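Local coordinates for salt-tolerant glutaminase (PDB 3AGD), which probably catalyses the hydrolysis of L-glutamine to L-glutamate and ammonium, as a salt-tolerant member of the glutaminase family, at residues E427-R430 against R431-D435; M173-Y177 against G178-D182. All coordinates share one frame; numbering follows the deposited sequence.

Contact 1 of 2, residues E427-R430 against R431-D435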
loop_
_atom_site.group_PDB
_atom_site.type_symbol
_atom_site.label_atom_id
_atom_site.label_comp_id
_atom_site.label_asym_id
_atom_site.label_seq_id
_atom_site.Cartn_x
_atom_site.Cartn_y
_atom_site.Cartn_z
ATOM N N GLU A 427 16.431 13.783 -16.844
ATOM C CA GLU A 427 17.597 13.006 -17.252
ATOM C C GLU A 427 17.322 12.309 -18.583
ATOM O O GLU A 427 18.176 12.279 -19.469
ATOM C CB GLU A 427 17.928 11.962 -16.183
ATOM C CG GLU A 427 19.061 11.005 -16.544
ATOM C CD GLU A 427 20.392 11.711 -16.746
ATOM O OE1 GLU A 427 20.742 12.574 -15.917
ATOM O OE2 GLU A 427 21.095 11.392 -17.725
ATOM N N GLY A 428 16.126 11.741 -18.715
ATOM C CA GLY A 428 15.766 11.067 -19.949
ATOM C C GLY A 428 15.789 12.034 -21.120
ATOM O O GLY A 428 16.203 11.677 -22.220
ATOM N N VAL A 429 15.339 13.264 -20.878
ATOM C CA VAL A 429 15.315 14.296 -21.905
ATOM C C VAL A 429 16.735 14.695 -22.310
ATOM O O VAL A 429 17.024 14.856 -23.496
ATOM C CB VAL A 429 14.547 15.541 -21.412
ATOM C CG1 VAL A 429 14.791 16.725 -22.343
ATOM C CG2 VAL A 429 13.060 15.225 -21.344
ATOM N N ARG A 430 17.617 14.847 -21.329
ATOM C CA ARG A 430 19.002 15.215 -21.604
ATOM C C ARG A 430 19.661 14.175 -22.495
ATOM O O ARG A 430 20.387 14.515 -23.424
ATOM C CB ARG A 430 19.796 15.349 -20.298
ATOM C CG ARG A 430 19.498 16.632 -19.531
ATOM C CD ARG A 430 20.189 16.681 -18.169
ATOM N NE ARG A 430 19.731 15.601 -17.297
ATOM C CZ ARG A 430 19.721 15.656 -15.970
ATOM N NH1 ARG A 430 20.145 16.743 -15.346
ATOM N NH2 ARG A 430 19.282 14.620 -15.267
ATOM N N ARG A 431 19.395 12.905 -22.206
ATOM C CA ARG A 431 19.964 11.807 -22.972
ATOM C C ARG A 431 19.415 11.770 -24.393
ATOM O O ARG A 431 20.156 11.502 -25.339
ATOM C CB ARG A 431 19.707 10.483 -22.248
ATOM C CG ARG A 431 20.390 10.437 -20.885
ATOM C CD ARG A 431 20.239 9.111 -20.162
ATOM N NE ARG A 431 21.054 9.120 -18.950
ATOM C CZ ARG A 431 21.439 8.035 -18.287
ATOM N NH1 ARG A 431 21.078 6.831 -18.710
ATOM N NH2 ARG A 431 22.210 8.156 -17.213
ATOM N N LEU A 432 18.121 12.037 -24.544
ATOM C CA LEU A 432 17.510 12.061 -25.868
ATOM C C LEU A 432 18.250 13.114 -26.681
ATOM O O LEU A 432 18.617 12.883 -27.837
ATOM C CB LEU A 432 16.034 12.451 -25.782
ATOM C CG LEU A 432 14.986 11.361 -25.993
ATOM C CD1 LEU A 432 13.596 11.976 -25.932
ATOM C CD2 LEU A 432 15.213 10.689 -27.335
ATOM N N GLN A 433 18.462 14.271 -26.058
ATOM C CA GLN A 433 19.156 15.377 -26.696
ATOM C C GLN A 433 20.586 14.986 -27.040
ATOM O O GLN A 433 21.101 15.368 -28.088
ATOM C CB GLN A 433 19.147 16.602 -25.778
ATOM C CG GLN A 433 17.754 17.127 -25.503
ATOM C CD GLN A 433 17.749 18.311 -24.557
ATOM O OE1 GLN A 433 18.285 18.238 -23.449
ATOM N NE2 GLN A 433 17.134 19.410 -24.987
ATOM N N ALA A 434 21.221 14.214 -26.165
ATOM C CA ALA A 434 22.589 13.774 -26.407
ATOM C C ALA A 434 22.638 12.890 -27.651
ATOM O O ALA A 434 23.695 12.727 -28.261
ATOM C CB ALA A 434 23.127 13.016 -25.196
ATOM N N ASP A 435 21.496 12.310 -28.017
ATOM C CA ASP A 435 21.418 11.472 -29.212
ATOM C C ASP A 435 21.242 12.383 -30.424
ATOM O O ASP A 435 21.216 11.921 -31.566
ATOM C CB ASP A 435 20.225 10.514 -29.151
ATOM C CG ASP A 435 20.507 9.268 -28.334
ATOM O OD1 ASP A 435 21.687 8.975 -28.053
ATOM O OD2 ASP A 435 19.535 8.566 -27.990
#
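E427 and R431, one turn apart near the C-terminal end of helix 419-434, are joined by a salt bridge in which NE of R431 donates to OE2 of E427 at 2.6 Å. The nitrogen meets the anti side of that oxygen, and the carboxylate and guanidinium planes stand 85° apart, so this is a single-point grip rather than a paired, coplanar one. With chi1 at 175° the E427 chain leaves the backbone N behind it and turns at chi2 towards R431, which runs extended from CG to NE to meet it. OE1 of E427 pairs with NH2 of R430 at 2.6 Å, so one carboxylate serves two arginines.

The tight parts are two. R431 is buried, with the second subunit packed against it: D7 of that subunit pairs with NH2, and the carbonyl of R2 of that subunit accepts from NH1. A long, many-donor arginine suits such a place. On another face, buried L432, together with V429, turns apolar surface to V439 on strand 438-442, the next strand of this beta-alpha-beta unit. The buried G428 gives its carbonyl O to N of L432 at 3.0 Å in the regular i to i+4 pattern.

The looser, solvent-facing side carries R430, Q433 and A434, though Q433 still brushes V439. The Q433 side chain folds back along the helix, with CG of Q433 3.1 Å from O of V429 and OE1 of Q433 4.0 Å from CG1 of V429; the firm link here is Q433 N to V429 O, at 3.0 Å. With an arginine on each oxygen, E427 probably stays ionised and would, together with D7 of the second subunit, offset the charge of R431.

Contact 2 of 2, residues M173-Y177 against G178-D182; sequences MLRSY and GVLQD
L174 and R175, in the last turn of helix 165-176, meet the chain that folds back beneath them in a Schellman motif. Its backbone bonds run from N of V179 to O of L174 at 2.8 Å and from N of G178 to O of R175, also at 2.8 Å, the latter donor standing above the carbonyl plane. G178 is the C-prime residue, and its positive phi of 73° is a conformation that glycine adopts readily. A weak third bond brings N of L180 to the same L174 oxygen.

Apolar contacts lie under the turn. CB of L174 packs on CG of L180 at 3.7 Å and on CB of V179 at 4.0 Å, and the three buried aliphatic side chains also press on helix 114-123, where L118, A119 and Q122 receive them.

Polar side-chain contacts lie further out. R175, bent at chi3 (53°), lays CG against CB of L180 at 3.6 Å and brings the edge of its guanidinium to the returning chain, where NH1 of R175 makes a weak bond to O of D182 at 2.9 Å. The carboxylate of D182 is held instead by Q122, and the hydroxyl of Y177 by E98.

Backbone carbonyls exposed by the helix end are thus partly repaid by turn amides, while R175 adds a weak hydrogen bond to the D182 carbonyl.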
loop_
_atom_site.group_PDB
_atom_site.type_symbol
_atom_site.label_atom_id
_atom_site.label_comp_id
_atom_site.label_asym_id
_atom_site.label_seq_id
_atom_site.Cartn_x
_atom_site.Cartn_y
_atom_site.Cartn_z
ATOM N N MET A 173 4.191 7.647 35.002
ATOM C CA MET A 173 5.273 6.743 34.641
ATOM C C MET A 173 6.135 7.374 33.552
ATOM O O MET A 173 7.361 7.286 33.587
ATOM C CB MET A 173 4.717 5.404 34.148
ATOM C CG MET A 173 5.783 4.319 33.988
ATOM S SD MET A 173 6.537 3.812 35.565
ATOM C CE MET A 173 5.320 2.634 36.144
ATOM N N LEU A 174 5.496 8.014 32.580
ATOM C CA LEU A 174 6.241 8.645 31.496
ATOM C C LEU A 174 7.144 9.772 32.011
ATOM O O LEU A 174 8.262 9.935 31.522
ATOM C CB LEU A 174 5.282 9.167 30.419
ATOM C CG LEU A 174 4.512 8.089 29.640
ATOM C CD1 LEU A 174 3.480 8.743 28.735
ATOM C CD2 LEU A 174 5.475 7.245 28.813
ATOM N N ARG A 175 6.667 10.549 32.986
ATOM C CA ARG A 175 7.484 11.626 33.555
ATOM C C ARG A 175 8.698 10.978 34.219
ATOM O O ARG A 175 9.820 11.463 34.107
ATOM C CB ARG A 175 6.706 12.411 34.621
ATOM C CG ARG A 175 5.824 13.528 34.090
ATOM C CD ARG A 175 4.950 14.110 35.198
ATOM N NE ARG A 175 5.731 14.522 36.360
ATOM C CZ ARG A 175 6.500 15.605 36.404
ATOM N NH1 ARG A 175 6.593 16.402 35.349
ATOM N NH2 ARG A 175 7.189 15.881 37.502
ATOM N N SER A 176 8.436 9.879 34.919
ATOM C CA SER A 176 9.447 9.111 35.628
ATOM C C SER A 176 10.629 8.761 34.729
ATOM O O SER A 176 11.769 8.710 35.187
ATOM C CB SER A 176 8.810 7.830 36.171
ATOM O OG SER A 176 9.754 7.032 36.849
ATOM N N TYR A 177 10.356 8.518 33.451
ATOM C CA TYR A 177 11.409 8.174 32.501
ATOM C C TYR A 177 11.809 9.327 31.587
ATOM O O TYR A 177 12.451 9.107 30.558
ATOM C CB TYR A 177 10.993 6.978 31.634
ATOM C CG TYR A 177 11.039 5.648 32.349
ATOM C CD1 TYR A 177 10.040 5.281 33.247
ATOM C CD2 TYR A 177 12.099 4.763 32.143
ATOM C CE1 TYR A 177 10.090 4.069 33.924
ATOM C CE2 TYR A 177 12.161 3.543 32.818
ATOM C CZ TYR A 177 11.153 3.205 33.705
ATOM O OH TYR A 177 11.201 2.002 34.366
ATOM N N GLY A 178 11.418 10.546 31.952
ATOM C CA GLY A 178 11.768 11.712 31.155
ATOM C C GLY A 178 11.036 11.898 29.834
ATOM O O GLY A 178 11.438 12.726 29.017
ATOM N N VAL A 179 9.966 11.144 29.609
ATOM C CA VAL A 179 9.212 11.273 28.365
ATOM C C VAL A 179 8.299 12.497 28.427
ATOM O O VAL A 179 8.029 13.127 27.406
ATOM C CB VAL A 179 8.375 10.008 28.085
ATOM C CG1 VAL A 179 7.506 10.207 26.845
ATOM C CG2 VAL A 179 9.303 8.822 27.885
ATOM N N LEU A 180 7.828 12.822 29.628
ATOM C CA LEU A 180 6.972 13.985 29.838
ATOM C C LEU A 180 7.698 14.954 30.763
ATOM O O LEU A 180 8.377 14.534 31.700
ATOM C CB LEU A 180 5.648 13.583 30.484
ATOM C CG LEU A 180 4.693 12.697 29.689
ATOM C CD1 LEU A 180 3.400 12.528 30.472
ATOM C CD2 LEU A 180 4.412 13.324 28.341
ATOM N N GLN A 181 7.547 16.249 30.511
ATOM C CA GLN A 181 8.206 17.251 31.335
ATOM C C GLN A 181 7.221 17.955 32.261
ATOM O O GLN A 181 7.517 18.182 33.433
ATOM C CB GLN A 181 8.923 18.271 30.445
ATOM C CG GLN A 181 10.027 17.671 29.576
ATOM C CD GLN A 181 9.506 16.672 28.545
ATOM O OE1 GLN A 181 9.846 15.485 28.581
ATOM N NE2 GLN A 181 8.684 17.152 27.619
ATOM N N ASP A 182 6.046 18.294 31.736
ATOM C CA ASP A 182 5.030 18.962 32.538
ATOM C C ASP A 182 4.292 17.961 33.422
ATOM O O ASP A 182 4.520 16.758 33.326
ATOM C CB ASP A 182 4.075 19.721 31.623
ATOM C CG ASP A 182 4.789 20.807 30.835
ATOM O OD1 ASP A 182 4.788 20.757 29.587
ATOM O OD2 ASP A 182 5.373 21.709 31.474
#

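Both contacts are local and sit at or near helix C-termini, partly buried, yet they share no element: contact 1 belongs to the STAS region and contact 2 to the glutaminase region, with nearest atoms about 44 Å apart. Contact 1 keeps regular helical bonding, and its character comes from charge; E427 and R431 face the second subunit while the apolar side meets a strand. In contact 2 the helix has ended, so main-chain capping and an aliphatic cluster against helix 114-123 dominate, without another subunit. The arginines differ too: R431 is gripped by carboxylates and by a carbonyl of the second subunit, R175 only weakly by a carbonyl of its own loop.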